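Local coordinates for protein deferrochelatase (Vibrio cholerae, PDB 5DE0) that probably acts as a haem b-dependent peroxidase of the dye-decolorizing (DyP) type, at residues 19-24 against 248-253; 101-106 against 232-237. One frame throughout, in Å; residues are numbered along the deposited sequence.

How the contacts relate
Both contacts are buried, contact 1 about 4 Å from the centre of the chain and contact 2 about 9 Å, measured between centres, and both join the same pair of four-stranded sheets, one from each half of the chain. Strands 18-26 and 98-104 are neighbours in the first sheet, 247-253 and 232-239 in the second, so contact 2 runs beside contact 1, about 8 Å away between centres, nested inside the loop that contact 1 closes. Their chemistry differs: contact 1 is apolar, a tyrosine ring against branched aliphatic side chains, whereas contact 2 gathers three histidines and a water. Each also reaches the haem through its second segment, contact 1 with a phenylalanine, contact 2 with an arginine.

Contact 1. Residues 19-24 against 248-253; sequences ALYTLL and LFIAYC. With HEM (protoporphyrin IX containing Fe), chain F.
Across Tyr21 and Leu248 the two strands come no nearer than 8.0 Å between CA atoms, and no hydrogen bond passes between them; side chains alone make the contact, and on 19-24 Tyr21 is the residue that touches. Its CG, anti to the carbonyl carbon (chi1 -42°), sends the ring toward strand 247-253, and chi2, near perpendicular at -87°, turns one face to Leu248. The CD1 methyl of Leu248 sits over that face in a CH-pi contact, 3.6 Å from the ring centroid and 21° off the normal, shifted from the centre so that Leu248 CD1 is 3.3 Å from Tyr21 CG. CG of the same leucine follows alongside, 3.5 Å from Tyr21 CD2. Further along, the CG2 branch of Ile250 meets the ring obliquely, 3.5 Å from Tyr21 CE1. The polar end of the tyrosine is satisfied beyond the contact, its OH bonded to the carbonyl O of His234, a bond that holds the far end of the ring. Phe249, between the two aliphatic residues, points the opposite way and lays a ring face on the haem, Phe249 CZ 3.2 Å from HEM C2B. One strand therefore packs against the other sheet with alternate residues and lines the haem pocket with the residue between them. Within its own sheet strand 18-26 lies between 98-104 and 125-134, and Tyr21 also meets the nearly parallel ring of His101. Strand 247-253 runs between 232-239 and 172-181, with Leu248 reaching Thr131 of strand 125-134.

Contact 2. Residues 101-106 against 232-237; sequences HCHATR and VRHSLP. With HEM (protoporphyrin IX containing Fe), chain F.
His101 and His103 both close on the ring of His234, forming an aromatic cluster in the buried layer between the sheets. His101 comes edge-on: its CE1 stands over a face of His234, 3.8 Å from His234 CG, in an offset edge-to-face pair with planes at 63°. His103 arrives differently. Its ring lies near parallel to that of His234, the planes 17° apart, but the two are slid so far past each other that they barely overlap, and the closest approach is His103 NE2 to His234 CE1 at 3.9 Å. CG of His103 lies between its backbone N and carbonyl carbon (chi1 62°), and in this pose its ring edge also receives CE1 of His101.

Polar bonds steady all three rings. NE2 of His103 is bonded to the carbonyl O of Ala10 and NE2 of His234 to that of Ile11, so the start of the chain ties down two of them, while ND1 of His101 pairs with the hydroxyl of Tyr252. A water in the plane of the His101 ring lies 3.2 Å from His101 NE2 and gives a weak bond to His234 O.

Strands 98-104 and 232-239 belong to the two ferredoxin-like halves of the DyP fold, whose sheets face each other here.

Contact with the haem falls to Arg233, the residue next to His234, whose side chain leaves the backbone on the side opposite to that of His234. Its chain bends at chi3, laying one guanidinium face over HEM C1A. One oxygen of a haem propionate, HEM O1D, is gripped by two N-H groups, from Arg233 NH1 and NH2, both at 3.0 Å and both somewhat bent, and NH1 also forms a salt bridge with Asp147.

Contact 1. Residues 19-24 against 248-253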
loop_
_atom_site.group_PDB
_atom_site.type_symbol
_atom_site.label_atom_id
_atom_site.label_comp_id
_atom_site.label_asym_id
_atom_site.label_seq_id
_atom_site.Cartn_x
_atom_site.Cartn_y
_atom_site.Cartn_z
ATOM N N ALA B 19 0.837 -3.094 8.975
ATOM C CA ALA B 19 -0.396 -3.630 9.536
ATOM C C ALA B 19 -1.527 -3.694 8.514
ATOM O O ALA B 19 -1.568 -2.920 7.557
ATOM C CB ALA B 19 -0.827 -2.809 10.737
ATOM N N LEU B 20 -2.442 -4.634 8.728
ATOM C CA LEU B 20 -3.633 -4.758 7.901
ATOM C C LEU B 20 -4.890 -4.557 8.738
ATOM O O LEU B 20 -5.068 -5.199 9.771
ATOM C CB LEU B 20 -3.678 -6.125 7.217
ATOM C CG LEU B 20 -5.005 -6.482 6.543
ATOM C CD1 LEU B 20 -5.304 -5.519 5.406
ATOM C CD2 LEU B 20 -4.989 -7.920 6.048
ATOM N N TYR B 21 -5.757 -3.658 8.287
ATOM C CA TYR B 21 -7.029 -3.426 8.957
ATOM C C TYR B 21 -8.175 -3.587 7.968
ATOM O O TYR B 21 -8.388 -2.727 7.112
ATOM C CB TYR B 21 -7.077 -2.032 9.578
ATOM C CG TYR B 21 -5.810 -1.600 10.280
ATOM C CD1 TYR B 21 -5.589 -1.913 11.615
ATOM C CD2 TYR B 21 -4.844 -0.856 9.612
ATOM C CE1 TYR B 21 -4.437 -1.505 12.261
ATOM C CE2 TYR B 21 -3.691 -0.443 10.249
ATOM C CZ TYR B 21 -3.493 -0.768 11.574
ATOM O OH TYR B 21 -2.342 -0.359 12.212
ATOM N N THR B 22 -8.918 -4.682 8.095
ATOM C CA THR B 22 -9.976 -4.989 7.145
ATOM C C THR B 22 -11.360 -4.980 7.794
ATOM O O THR B 22 -11.604 -5.683 8.776
ATOM C CB THR B 22 -9.739 -6.359 6.481
ATOM O OG1 THR B 22 -8.476 -6.348 5.805
ATOM C CG2 THR B 22 -10.837 -6.666 5.475
ATOM N N LEU B 23 -12.254 -4.169 7.239
ATOM C CA LEU B 23 -13.650 -4.154 7.656
ATOM C C LEU B 23 -14.499 -4.813 6.575
ATOM O O LEU B 23 -14.433 -4.426 5.409
ATOM C CB LEU B 23 -14.129 -2.723 7.916
ATOM C CG LEU B 23 -13.362 -1.903 8.958
ATOM C CD1 LEU B 23 -14.035 -0.555 9.182
ATOM C CD2 LEU B 23 -13.245 -2.663 10.263
ATOM N N LEU B 24 -15.293 -5.809 6.954
ATOM C CA LEU B 24 -16.106 -6.519 5.972
ATOM C C LEU B 24 -17.528 -6.777 6.465
ATOM O O LEU B 24 -17.802 -6.759 7.665
ATOM C CB LEU B 24 -15.433 -7.842 5.580
ATOM C CG LEU B 24 -15.163 -8.896 6.658
ATOM C CD1 LEU B 24 -16.296 -9.907 6.734
ATOM C CD2 LEU B 24 -13.835 -9.598 6.406
ATOM N N LEU B 248 -5.008 5.344 10.186
ATOM C CA LEU B 248 -6.002 4.343 10.525
ATOM C C LEU B 248 -5.964 4.172 12.027
ATOM O O LEU B 248 -5.140 3.424 12.551
ATOM C CB LEU B 248 -5.734 3.013 9.815
ATOM C CG LEU B 248 -6.870 1.981 9.774
ATOM C CD1 LEU B 248 -7.154 1.331 11.127
ATOM C CD2 LEU B 248 -8.135 2.607 9.222
ATOM N N PHE B 249 -6.851 4.868 12.725
ATOM C CA PHE B 249 -6.877 4.771 14.171
ATOM C C PHE B 249 -7.584 3.493 14.609
ATOM O O PHE B 249 -8.673 3.176 14.134
ATOM C CB PHE B 249 -7.556 5.991 14.797
ATOM C CG PHE B 249 -7.572 5.956 16.294
ATOM C CD1 PHE B 249 -6.506 6.464 17.019
ATOM C CD2 PHE B 249 -8.640 5.395 16.979
ATOM C CE1 PHE B 249 -6.508 6.423 18.396
ATOM C CE2 PHE B 249 -8.646 5.351 18.359
ATOM C CZ PHE B 249 -7.579 5.866 19.067
ATOM N N ILE B 250 -6.947 2.765 15.517
ATOM C CA ILE B 250 -7.543 1.583 16.121
ATOM C C ILE B 250 -7.030 1.452 17.549
ATOM O O ILE B 250 -5.857 1.708 17.823
ATOM C CB ILE B 250 -7.233 0.301 15.311
ATOM C CG1 ILE B 250 -7.828 -0.935 15.992
ATOM C CG2 ILE B 250 -5.736 0.135 15.110
ATOM C CD1 ILE B 250 -7.609 -2.228 15.223
ATOM N N ALA B 251 -7.917 1.079 18.465
ATOM C CA ALA B 251 -7.548 0.968 19.869
ATOM C C ALA B 251 -8.253 -0.201 20.545
ATOM O O ALA B 251 -9.379 -0.553 20.190
ATOM C CB ALA B 251 -7.859 2.266 20.603
ATOM N N TYR B 252 -7.578 -0.798 21.520
ATOM C CA TYR B 252 -8.156 -1.869 22.318
ATOM C C TYR B 252 -8.269 -1.412 23.768
ATOM O O TYR B 252 -7.419 -0.666 24.253
ATOM C CB TYR B 252 -7.307 -3.140 22.224
ATOM C CG TYR B 252 -7.304 -3.793 20.858
ATOM C CD1 TYR B 252 -6.501 -3.307 19.833
ATOM C CD2 TYR B 252 -8.094 -4.905 20.599
ATOM C CE1 TYR B 252 -6.495 -3.905 18.586
ATOM C CE2 TYR B 252 -8.091 -5.509 19.355
ATOM C CZ TYR B 252 -7.290 -5.005 18.353
ATOM O OH TYR B 252 -7.290 -5.609 17.116
ATOM N N CYS B 253 -9.321 -1.844 24.456
ATOM C CA CYS B 253 -9.503 -1.481 25.857
ATOM C C CYS B 253 -10.390 -2.476 26.597
ATOM O O CYS B 253 -11.283 -3.086 26.008
ATOM C CB CYS B 253 -10.093 -0.076 25.974
ATOM S SG CYS B 253 -10.133 0.556 27.660
HETATM C CHA HEM F . -2.097 10.705 22.082
HETATM C CHB HEM F . -6.492 8.665 21.857
HETATM C CHC HEM F . -6.998 10.165 17.257
HETATM C CHD HEM F . -2.311 11.413 17.239
HETATM C C1A HEM F . -3.244 10.024 22.426
HETATM C C2A HEM F . -3.530 9.421 23.713
HETATM C C3A HEM F . -4.740 8.857 23.648
HETATM C C4A HEM F . -5.266 9.084 22.319
HETATM C CMA HEM F . -5.468 8.096 24.778
HETATM C CAA HEM F . -2.592 9.436 24.940
HETATM C CBA HEM F . -3.103 10.477 25.934
HETATM C CGA HEM F . -2.123 10.634 27.064
HETATM O O1A HEM F . -1.095 11.332 26.872
HETATM O O2A HEM F . -2.377 10.064 28.155
HETATM C C1B HEM F . -7.038 8.967 20.630
HETATM C C2B HEM F . -8.419 8.760 20.255
HETATM C C3B HEM F . -8.576 9.161 18.994
HETATM C C4B HEM F . -7.292 9.654 18.509
HETATM C CMB HEM F . -9.526 8.163 21.152
HETATM C CAB HEM F . -9.930 9.085 18.253
HETATM C CBB HEM F . -10.067 9.438 16.976
HETATM C C1C HEM F . -5.762 10.606 16.829
HETATM C C2C HEM F . -5.424 11.062 15.493
HETATM C C3C HEM F . -4.121 11.405 15.494
HETATM C C4C HEM F . -3.607 11.181 16.831
HETATM C CMC HEM F . -6.429 11.114 14.318
HETATM C CAC HEM F . -3.225 11.959 14.357
HETATM C CBC HEM F . -3.659 12.301 13.140
HETATM C C1D HEM F . -1.849 11.459 18.537
HETATM C C2D HEM F . -0.622 12.091 18.964
HETATM C C3D HEM F . -0.552 11.868 20.480
HETATM C C4D HEM F . -1.746 11.124 20.816
HETATM C CMD HEM F . 0.407 12.835 18.086
HETATM C CAD HEM F . 0.557 12.347 21.439
HETATM C CBD HEM F . 1.683 11.322 21.512
HETATM C CGD HEM F . 1.175 10.042 22.121
HETATM O O1D HEM F . 0.857 9.098 21.353
HETATM O O2D HEM F . 1.091 9.959 23.374
HETATM N NA HEM F . -4.327 9.798 21.601
HETATM N NB HEM F . -6.380 9.514 19.543
HETATM N NC HEM F . -4.630 10.695 17.616
HETATM N ND HEM F . -2.475 10.907 19.651
HETATM FE FE HEM F . -4.463 10.315 19.621
#

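Contact 2. Residues 101-106 against 232-237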
loop_
_atom_site.group_PDB
_atom_site.type_symbol
_atom_site.label_atom_id
_atom_site.label_comp_id
_atom_site.label_asym_id
_atom_site.label_seq_id
_atom_site.Cartn_x
_atom_site.Cartn_y
_atom_site.Cartn_z
ATOM N N HIS B 101 -7.677 -7.738 11.981
ATOM C CA HIS B 101 -6.505 -6.917 12.274
ATOM C C HIS B 101 -5.228 -7.753 12.340
ATOM O O HIS B 101 -5.119 -8.676 13.150
ATOM C CB HIS B 101 -6.709 -6.157 13.589
ATOM C CG HIS B 101 -5.477 -5.473 14.092
ATOM N ND1 HIS B 101 -5.150 -5.421 15.431
ATOM C CD2 HIS B 101 -4.495 -4.807 13.441
ATOM C CE1 HIS B 101 -4.017 -4.759 15.581
ATOM N NE2 HIS B 101 -3.599 -4.374 14.389
ATOM N N CYS B 102 -4.269 -7.418 11.481
ATOM C CA CYS B 102 -2.971 -8.082 11.453
ATOM C C CYS B 102 -1.843 -7.055 11.464
ATOM O O CYS B 102 -2.002 -5.954 10.940
ATOM C CB CYS B 102 -2.841 -8.971 10.212
ATOM S SG CYS B 102 -4.150 -10.195 9.992
ATOM N N HIS B 103 -0.709 -7.413 12.059
ATOM C CA HIS B 103 0.501 -6.610 11.914
ATOM C C HIS B 103 1.733 -7.511 11.930
ATOM O O HIS B 103 1.766 -8.513 12.643
ATOM C CB HIS B 103 0.593 -5.530 13.004
ATOM C CG HIS B 103 0.668 -6.065 14.401
ATOM N ND1 HIS B 103 1.826 -6.580 14.942
ATOM C CD2 HIS B 103 -0.269 -6.141 15.376
ATOM C CE1 HIS B 103 1.597 -6.962 16.185
ATOM N NE2 HIS B 103 0.334 -6.708 16.473
ATOM N N ALA B 104 2.734 -7.154 11.130
ATOM C CA ALA B 104 3.928 -7.980 10.975
ATOM C C ALA B 104 5.146 -7.142 10.603
ATOM O O ALA B 104 5.044 -5.931 10.411
ATOM C CB ALA B 104 3.690 -9.058 9.926
ATOM N N THR B 105 6.299 -7.796 10.496
ATOM C CA THR B 105 7.541 -7.107 10.156
ATOM C C THR B 105 7.710 -6.986 8.645
ATOM O O THR B 105 8.686 -6.405 8.167
ATOM C CB THR B 105 8.773 -7.824 10.748
ATOM O OG1 THR B 105 8.862 -9.152 10.218
ATOM C CG2 THR B 105 8.673 -7.894 12.264
ATOM N N ARG B 106 6.759 -7.537 7.897
ATOM C CA ARG B 106 6.773 -7.421 6.441
ATOM C C ARG B 106 5.361 -7.222 5.896
ATOM O O ARG B 106 4.381 -7.689 6.481
ATOM C CB ARG B 106 7.435 -8.649 5.804
ATOM C CG ARG B 106 7.094 -9.967 6.475
ATOM C CD ARG B 106 7.996 -11.095 5.987
ATOM N NE ARG B 106 7.704 -11.494 4.612
ATOM C CZ ARG B 106 8.132 -12.624 4.058
ATOM N NH1 ARG B 106 8.870 -13.472 4.763
ATOM N NH2 ARG B 106 7.821 -12.914 2.802
ATOM N N VAL B 232 -5.094 0.973 24.558
ATOM C CA VAL B 232 -3.948 0.458 23.823
ATOM C C VAL B 232 -4.160 0.670 22.329
ATOM O O VAL B 232 -4.989 0.003 21.710
ATOM C CB VAL B 232 -3.710 -1.038 24.108
ATOM C CG1 VAL B 232 -2.569 -1.569 23.251
ATOM C CG2 VAL B 232 -3.419 -1.256 25.586
ATOM N N ARG B 233 -3.411 1.607 21.756
ATOM C CA ARG B 233 -3.569 1.960 20.350
ATOM C C ARG B 233 -2.664 1.135 19.441
ATOM O O ARG B 233 -1.507 0.877 19.767
ATOM C CB ARG B 233 -3.289 3.451 20.143
ATOM C CG ARG B 233 -4.306 4.375 20.793
ATOM C CD ARG B 233 -3.798 5.809 20.831
ATOM N NE ARG B 233 -2.738 5.983 21.820
ATOM C CZ ARG B 233 -1.804 6.926 21.757
ATOM N NH1 ARG B 233 -1.788 7.780 20.743
ATOM N NH2 ARG B 233 -0.878 7.009 22.704
ATOM N N HIS B 234 -3.203 0.728 18.297
ATOM C CA HIS B 234 -2.434 -0.007 17.296
ATOM C C HIS B 234 -2.473 0.725 15.962
ATOM O O HIS B 234 -2.279 0.123 14.904
ATOM C CB HIS B 234 -2.971 -1.432 17.132
ATOM C CG HIS B 234 -2.338 -2.426 18.054
ATOM N ND1 HIS B 234 -1.100 -2.979 17.809
ATOM C CD2 HIS B 234 -2.768 -2.967 19.217
ATOM C CE1 HIS B 234 -0.795 -3.818 18.783
ATOM N NE2 HIS B 234 -1.790 -3.829 19.651
ATOM N N SER B 235 -2.728 2.027 16.023
ATOM C CA SER B 235 -2.880 2.845 14.826
ATOM C C SER B 235 -1.603 2.895 14.005
ATOM O O SER B 235 -0.510 2.639 14.512
ATOM C CB SER B 235 -3.301 4.265 15.198
ATOM O OG SER B 235 -4.351 4.254 16.147
ATOM N N LEU B 236 -1.754 3.235 12.730
ATOM C CA LEU B 236 -0.631 3.315 11.811
ATOM C C LEU B 236 -1.014 4.167 10.607
ATOM O O LEU B 236 -2.139 4.077 10.118
ATOM C CB LEU B 236 -0.203 1.916 11.367
ATOM C CG LEU B 236 1.292 1.603 11.321
ATOM C CD1 LEU B 236 1.972 1.997 12.620
ATOM C CD2 LEU B 236 1.507 0.123 11.034
ATOM N N PRO B 237 -0.084 5.014 10.141
ATOM C CA PRO B 237 -0.289 5.840 8.945
ATOM C C PRO B 237 -0.592 4.988 7.713
ATOM O O PRO B 237 -0.230 3.816 7.686
ATOM C CB PRO B 237 1.048 6.572 8.790
ATOM C CG PRO B 237 1.639 6.572 10.153
ATOM C CD PRO B 237 1.212 5.285 10.784
HETATM C CHA HEM F . -2.097 10.705 22.082
HETATM C CHB HEM F . -6.492 8.665 21.857
HETATM C CHC HEM F . -6.998 10.165 17.257
HETATM C CHD HEM F . -2.311 11.413 17.239
HETATM C C1A HEM F . -3.244 10.024 22.426
HETATM C C2A HEM F . -3.530 9.421 23.713
HETATM C C3A HEM F . -4.740 8.857 23.648
HETATM C C4A HEM F . -5.266 9.084 22.319
HETATM C CMA HEM F . -5.468 8.096 24.778
HETATM C CAA HEM F . -2.592 9.436 24.940
HETATM C CBA HEM F . -3.103 10.477 25.934
HETATM C CGA HEM F . -2.123 10.634 27.064
HETATM O O1A HEM F . -1.095 11.332 26.872
HETATM O O2A HEM F . -2.377 10.064 28.155
HETATM C C1B HEM F . -7.038 8.967 20.630
HETATM C C2B HEM F . -8.419 8.760 20.255
HETATM C C3B HEM F . -8.576 9.161 18.994
HETATM C C4B HEM F . -7.292 9.654 18.509
HETATM C CMB HEM F . -9.526 8.163 21.152
HETATM C CAB HEM F . -9.930 9.085 18.253
HETATM C CBB HEM F . -10.067 9.438 16.976
HETATM C C1C HEM F . -5.762 10.606 16.829
HETATM C C2C HEM F . -5.424 11.062 15.493
HETATM C C3C HEM F . -4.121 11.405 15.494
HETATM C C4C HEM F . -3.607 11.181 16.831
HETATM C CMC HEM F . -6.429 11.114 14.318
HETATM C CAC HEM F . -3.225 11.959 14.357
HETATM C CBC HEM F . -3.659 12.301 13.140
HETATM C C1D HEM F . -1.849 11.459 18.537
HETATM C C2D HEM F . -0.622 12.091 18.964
HETATM C C3D HEM F . -0.552 11.868 20.480
HETATM C C4D HEM F . -1.746 11.124 20.816
HETATM C CMD HEM F . 0.407 12.835 18.086
HETATM C CAD HEM F . 0.557 12.347 21.439
HETATM C CBD HEM F . 1.683 11.322 21.512
HETATM C CGD HEM F . 1.175 10.042 22.121
HETATM O O1D HEM F . 0.857 9.098 21.353
HETATM O O2D HEM F . 1.091 9.959 23.374
HETATM N NA HEM F . -4.327 9.798 21.601
HETATM N NB HEM F . -6.380 9.514 19.543
HETATM N NC HEM F . -4.630 10.695 17.616
HETATM N ND HEM F . -2.475 10.907 19.651
HETATM FE FE HEM F . -4.463 10.315 19.621
HETATM O O HOH W 1 -0.861 -2.808 14.266
#